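Local structure of mandelate racemase/muconate lactonizing enzyme family protein (Roseovarius nubinhibens ISM, 3U4F) at residues 302-308 with 327-333; 38-42 with 106-111. The protein binds magnesium in an enolase-superfamily TIM barrel and may act as a hydro-lyase or racemase. All coordinates share one frame; numbering follows the deposited sequence.

Interaction 1 (302-308 with 327-333). With GAI (guanidine), chain F.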
loop_
_atom_site.group_PDB
_atom_site.type_symbol
_atom_site.label_atom_id
_atom_site.label_comp_id
_atom_site.label_asym_id
_atom_site.label_seq_id
_atom_site.Cartn_x
_atom_site.Cartn_y
_atom_site.Cartn_z
ATOM N N LEU A 302 0.693 -3.329 -25.990
ATOM C CA LEU A 302 0.581 -1.986 -25.447
ATOM C C LEU A 302 1.970 -1.413 -25.252
ATOM O O LEU A 302 2.852 -2.108 -24.723
ATOM C CB LEU A 302 -0.095 -2.014 -24.082
ATOM C CG LEU A 302 -1.617 -1.959 -23.881
ATOM C CD1 LEU A 302 -2.490 -2.159 -25.125
ATOM C CD2 LEU A 302 -2.083 -2.738 -22.637
ATOM N N PRO A 303 2.165 -0.155 -25.645
ATOM C CA PRO A 303 3.453 0.483 -25.355
ATOM C C PRO A 303 3.600 0.930 -23.906
ATOM O O PRO A 303 2.597 1.077 -23.186
ATOM C CB PRO A 303 3.471 1.719 -26.258
ATOM C CG PRO A 303 2.053 1.963 -26.618
ATOM C CD PRO A 303 1.274 0.698 -26.453
ATOM N N VAL A 304 4.850 1.201 -23.533
ATOM C CA VAL A 304 5.230 1.544 -22.160
ATOM C C VAL A 304 5.899 2.916 -22.166
ATOM O O VAL A 304 6.952 3.114 -22.783
ATOM C CB VAL A 304 6.172 0.494 -21.560
ATOM C CG1 VAL A 304 6.590 0.915 -20.133
ATOM C CG2 VAL A 304 5.531 -0.911 -21.581
ATOM N N THR A 305 5.257 3.874 -21.514
ATOM C CA THR A 305 5.763 5.245 -21.434
ATOM C C THR A 305 5.808 5.607 -19.948
ATOM O O THR A 305 4.844 6.125 -19.403
ATOM C CB THR A 305 4.843 6.221 -22.232
ATOM O OG1 THR A 305 4.886 5.852 -23.613
ATOM C CG2 THR A 305 5.343 7.650 -22.130
ATOM N N PRO A 306 6.933 5.311 -19.282
ATOM C CA PRO A 306 6.951 5.417 -17.810
ATOM C C PRO A 306 6.794 6.831 -17.285
ATOM O O PRO A 306 7.046 7.798 -17.987
ATOM C CB PRO A 306 8.344 4.866 -17.442
ATOM C CG PRO A 306 8.645 3.905 -18.537
ATOM C CD PRO A 306 8.158 4.681 -19.774
ATOM N N HIS A 307 6.390 6.929 -16.017
ATOM C CA HIS A 307 6.266 8.181 -15.336
ATOM C C HIS A 307 7.613 8.475 -14.705
ATOM O O HIS A 307 8.258 7.613 -14.097
ATOM C CB HIS A 307 5.202 8.021 -14.239
ATOM C CG HIS A 307 5.202 9.104 -13.209
ATOM N ND1 HIS A 307 5.886 8.991 -12.016
ATOM C CD2 HIS A 307 4.557 10.293 -13.167
ATOM C CE1 HIS A 307 5.666 10.075 -11.285
ATOM N NE2 HIS A 307 4.864 10.877 -11.959
ATOM N N CYS A 308 8.047 9.700 -14.832
ATOM C CA CYS A 308 9.221 10.105 -14.061
ATOM C C CYS A 308 9.116 11.567 -13.955
ATOM O O CYS A 308 9.272 12.258 -14.963
ATOM C CB CYS A 308 10.571 9.644 -14.679
ATOM S SG CYS A 308 10.758 9.597 -16.415
ATOM N N ASN A 327 8.859 -2.741 -26.569
ATOM C CA ASN A 327 7.613 -1.986 -26.659
ATOM C C ASN A 327 7.695 -0.611 -25.962
ATOM O O ASN A 327 6.716 -0.146 -25.355
ATOM C CB ASN A 327 6.418 -2.812 -26.132
ATOM C CG ASN A 327 6.584 -3.231 -24.659
ATOM O OD1 ASN A 327 7.688 -3.448 -24.190
ATOM N ND2 ASN A 327 5.478 -3.355 -23.944
ATOM N N ALA A 328 8.846 0.047 -26.064
ATOM C CA ALA A 328 8.991 1.429 -25.567
ATOM C C ALA A 328 7.971 2.348 -26.203
ATOM O O ALA A 328 7.729 2.261 -27.420
ATOM C CB ALA A 328 10.402 1.951 -25.832
ATOM N N GLY A 329 7.328 3.191 -25.384
ATOM C CA GLY A 329 6.477 4.259 -25.897
ATOM C C GLY A 329 7.226 5.375 -26.618
ATOM O O GLY A 329 8.414 5.225 -26.979
ATOM N N LYS A 330 6.561 6.519 -26.801
ATOM C CA LYS A 330 7.051 7.514 -27.759
ATOM C C LYS A 330 8.173 8.391 -27.237
ATOM O O LYS A 330 8.897 9.007 -28.008
ATOM C CB LYS A 330 5.907 8.412 -28.241
ATOM C CG LYS A 330 4.814 7.678 -29.025
ATOM C CD LYS A 330 3.615 8.608 -29.266
ATOM C CE LYS A 330 2.571 7.952 -30.192
ATOM N NZ LYS A 330 1.383 8.876 -30.272
ATOM N N TYR A 331 8.279 8.489 -25.916
ATOM C CA TYR A 331 9.095 9.528 -25.307
ATOM C C TYR A 331 9.243 9.365 -23.797
ATOM O O TYR A 331 8.445 8.702 -23.135
ATOM C CB TYR A 331 8.609 10.968 -25.619
ATOM C CG TYR A 331 7.110 11.083 -25.903
ATOM C CD1 TYR A 331 6.650 11.814 -26.984
ATOM C CD2 TYR A 331 6.172 10.454 -25.072
ATOM C CE1 TYR A 331 5.251 11.920 -27.251
ATOM C CE2 TYR A 331 4.784 10.525 -25.338
ATOM C CZ TYR A 331 4.350 11.251 -26.442
ATOM O OH TYR A 331 3.006 11.320 -26.695
ATOM N N LEU A 332 10.313 9.986 -23.328
ATOM C CA LEU A 332 10.690 10.124 -21.929
ATOM C C LEU A 332 9.976 11.331 -21.319
ATOM O O LEU A 332 10.117 12.433 -21.834
ATOM C CB LEU A 332 12.201 10.387 -21.906
ATOM C CG LEU A 332 12.819 10.756 -20.556
ATOM C CD1 LEU A 332 12.908 9.484 -19.714
ATOM C CD2 LEU A 332 14.208 11.397 -20.739
ATOM N N GLU A 333 9.267 11.135 -20.199
ATOM C CA GLU A 333 8.774 12.269 -19.414
ATOM C C GLU A 333 9.937 13.063 -18.821
ATOM O O GLU A 333 10.747 12.520 -18.085
ATOM C CB GLU A 333 7.873 11.813 -18.271
ATOM C CG GLU A 333 7.316 13.047 -17.553
ATOM C CD GLU A 333 6.217 12.756 -16.590
ATOM O OE1 GLU A 333 6.051 11.587 -16.198
ATOM O OE2 GLU A 333 5.513 13.736 -16.237
HETATM C C GAI F . 2.808 12.940 -14.301
HETATM N N1 GAI F . 3.832 13.745 -14.184
HETATM N N2 GAI F . 1.761 12.867 -13.405
HETATM N N3 GAI F . 2.751 12.068 -15.322
HETATM O O HOH W 1 3.646 6.848 -25.815
HETATM O O HOH W 2 8.656 8.210 -20.188
#
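Glu333 reaches across to Cys308 and the bound guanidine with its whole length. Its CB and CG run beside the Cys308 carbonyl, CG 3.3 Å from Cys308 O. An extended chain, CG anti to the backbone N (chi1 -176°), then carries the carboxylate to the pocket. There OE1 accepts a hydrogen bond from Cys308 N at 3.1 Å, from above the carboxylate plane, while OE2 takes one from guanidine N1 at 2.7 Å and is also hydrogen-bonded to Ser139 OG. The His307 ring lies alongside, its plane turned 75° from the carboxylate; its CD2 edge is 3.3 Å from guanidine N3, and Asp280 holds ND1. The loop after helix 287-299 thus runs beside the segment entering barrel strand 332-335, and both line the enolase-superfamily pocket. Farther away, two backbone bonds, Val304 N to Asn327 O and Gly329 N to Val304 O, flank Ala328 and make a single beta bridge between Val304 and Ala328. Thr305 OG1 lies 3.2 Å from Gly329 CA, in the space a side chain at 329 would need. One water joins Pro306 O, Tyr331 O and Glu333 N. Different partners engage the two carboxylate oxygens, which should restrict the group's rotation and leave OE2 directed at the ligand.

Interaction 2 (38-42 with 106-111)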
loop_
_atom_site.group_PDB
_atom_site.type_symbol
_atom_site.label_atom_id
_atom_site.label_comp_id
_atom_site.label_asym_id
_atom_site.label_seq_id
_atom_site.Cartn_x
_atom_site.Cartn_y
_atom_site.Cartn_z
ATOM N N PHE A 38 19.715 7.581 -1.480
ATOM C CA PHE A 38 20.442 6.662 -2.333
ATOM C C PHE A 38 20.888 5.432 -1.569
ATOM O O PHE A 38 21.020 5.480 -0.344
ATOM C CB PHE A 38 21.652 7.377 -2.974
ATOM C CG PHE A 38 21.256 8.640 -3.703
ATOM C CD1 PHE A 38 20.644 8.571 -4.959
ATOM C CD2 PHE A 38 21.460 9.896 -3.108
ATOM C CE1 PHE A 38 20.252 9.773 -5.630
ATOM C CE2 PHE A 38 21.080 11.083 -3.755
ATOM C CZ PHE A 38 20.458 11.012 -5.008
ATOM N N VAL A 39 21.073 4.335 -2.306
ATOM C CA VAL A 39 21.361 3.035 -1.749
ATOM C C VAL A 39 22.657 2.554 -2.338
ATOM O O VAL A 39 22.849 2.604 -3.568
ATOM C CB VAL A 39 20.263 2.001 -2.096
ATOM C CG1 VAL A 39 20.562 0.627 -1.481
ATOM C CG2 VAL A 39 18.916 2.512 -1.638
ATOM N N ARG A 40 23.545 2.098 -1.466
ATOM C CA ARG A 40 24.754 1.439 -1.952
ATOM C C ARG A 40 24.725 0.013 -1.502
ATOM O O ARG A 40 24.552 -0.240 -0.297
ATOM C CB ARG A 40 26.050 2.115 -1.465
ATOM C CG ARG A 40 27.310 1.366 -2.046
ATOM C CD ARG A 40 28.644 2.104 -1.794
ATOM N NE ARG A 40 28.868 2.317 -0.351
ATOM C CZ ARG A 40 29.748 3.173 0.167
ATOM N NH1 ARG A 40 30.530 3.919 -0.612
ATOM N NH2 ARG A 40 29.860 3.286 1.483
ATOM N N VAL A 41 24.895 -0.918 -2.434
ATOM C CA VAL A 41 24.926 -2.342 -2.089
ATOM C C VAL A 41 26.332 -2.894 -2.293
ATOM O O VAL A 41 27.044 -2.437 -3.179
ATOM C CB VAL A 41 23.913 -3.218 -2.866
ATOM C CG1 VAL A 41 22.447 -2.842 -2.505
ATOM C CG2 VAL A 41 24.156 -3.188 -4.417
ATOM N N THR A 42 26.698 -3.868 -1.463
ATOM C CA THR A 42 28.041 -4.489 -1.526
ATOM C C THR A 42 27.876 -5.992 -1.602
ATOM O O THR A 42 27.179 -6.572 -0.783
ATOM C CB THR A 42 28.896 -4.168 -0.280
ATOM O OG1 THR A 42 28.931 -2.759 -0.067
ATOM C CG2 THR A 42 30.354 -4.697 -0.426
ATOM N N GLY A 106 15.103 0.773 -4.364
ATOM C CA GLY A 106 16.469 1.255 -4.114
ATOM C C GLY A 106 17.484 0.123 -4.148
ATOM O O GLY A 106 18.613 0.285 -4.618
ATOM N N VAL A 107 17.090 -1.030 -3.637
ATOM C CA VAL A 107 17.995 -2.194 -3.671
ATOM C C VAL A 107 18.135 -2.748 -5.090
ATOM O O VAL A 107 19.239 -3.056 -5.553
ATOM C CB VAL A 107 17.551 -3.307 -2.714
ATOM C CG1 VAL A 107 18.594 -4.475 -2.706
ATOM C CG2 VAL A 107 17.353 -2.741 -1.297
ATOM N N ASP A 108 17.006 -2.887 -5.777
ATOM C CA ASP A 108 17.024 -3.360 -7.146
ATOM C C ASP A 108 17.893 -2.462 -8.036
ATOM O O ASP A 108 18.730 -2.961 -8.778
ATOM C CB ASP A 108 15.587 -3.432 -7.648
ATOM C CG ASP A 108 15.478 -3.490 -9.164
ATOM O OD1 ASP A 108 15.000 -4.537 -9.661
ATOM O OD2 ASP A 108 15.818 -2.485 -9.833
ATOM N N THR A 109 17.712 -1.148 -7.966
ATOM C CA THR A 109 18.477 -0.281 -8.875
ATOM C C THR A 109 19.959 -0.272 -8.540
ATOM O O THR A 109 20.801 -0.150 -9.441
ATOM C CB THR A 109 17.901 1.148 -8.928
ATOM O OG1 THR A 109 17.755 1.663 -7.597
ATOM C CG2 THR A 109 16.549 1.111 -9.643
ATOM N N ALA A 110 20.283 -0.431 -7.255
ATOM C CA ALA A 110 21.688 -0.557 -6.838
ATOM C C ALA A 110 22.320 -1.848 -7.390
ATOM O O ALA A 110 23.459 -1.828 -7.880
ATOM C CB ALA A 110 21.808 -0.459 -5.277
ATOM N N ILE A 111 21.582 -2.961 -7.370
ATOM C CA ILE A 111 22.094 -4.227 -7.919
ATOM C C ILE A 111 22.346 -4.085 -9.432
ATOM O O ILE A 111 23.364 -4.549 -9.936
ATOM C CB ILE A 111 21.140 -5.410 -7.618
ATOM C CG1 ILE A 111 21.159 -5.704 -6.095
ATOM C CG2 ILE A 111 21.512 -6.659 -8.440
ATOM C CD1 ILE A 111 20.026 -6.615 -5.651
#
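Val39 lays its isopropyl group over the backbone of Gly106, with CB 3.5 Å from Gly106 O and CG2 3.7 Å from Gly106 CA. With no side chain in between, strand and helix come close here, the CA atoms of Val39 and Gly106 5.7 Å apart. One turn on, the methyl of Ala110 sits between the two valines of the strand: it meets Val39 O at 3.7 Å and both branches of Val41. Val41 has CG1 anti to its carbonyl carbon (chi1 -65°), which leaves CG2 between the backbone N and the carbonyl carbon, against Ala110 CB and on to CG1 of Ile111, while CG1 of Val41 reaches CG1 of Val107 at 4.2 Å. The Val41 and Val107 side chains cross at about a right angle. No hydrogen bond spans the contact; it is an apolar meeting of small and branched side chains, and the short axes pass 7.6 Å apart at -56°. Both segments belong to the N-terminal domain, where strand 37-43 lies between strands 25-32 and 48-52 of an antiparallel sheet and helix 98-119 packs on one face of it. Leu65 of helix 58-73 touches both Val39 and Val107, and Leu25 of strand 25-32 touches both Val41 and Val107.

How the interactions relate
Interaction 1 and interaction 2 belong to the two domains of the enolase-superfamily architecture: 38-42 with 106-111 joins sheet to helix in the N-terminal domain, and 302-308 with 327-333 lies in the barrel domain. Their centres are 24 Å apart, and their nearest atoms about 11 Å, without touching. Only interaction 1 takes part in the pocket: it supplies two of the nine residues around guanidine, and the side chain of His307 is about 4 Å from a magnesium ion whose ligands are Asp205, Glu231 and Glu257. Interaction 2 lies away from these sites. A tie between the domains comes from Asp108 on helix 98-119, which hydrogen-bonds the backbone nitrogens of Ile287 and Cys288 in helix 287-299, the helix that precedes 302-308.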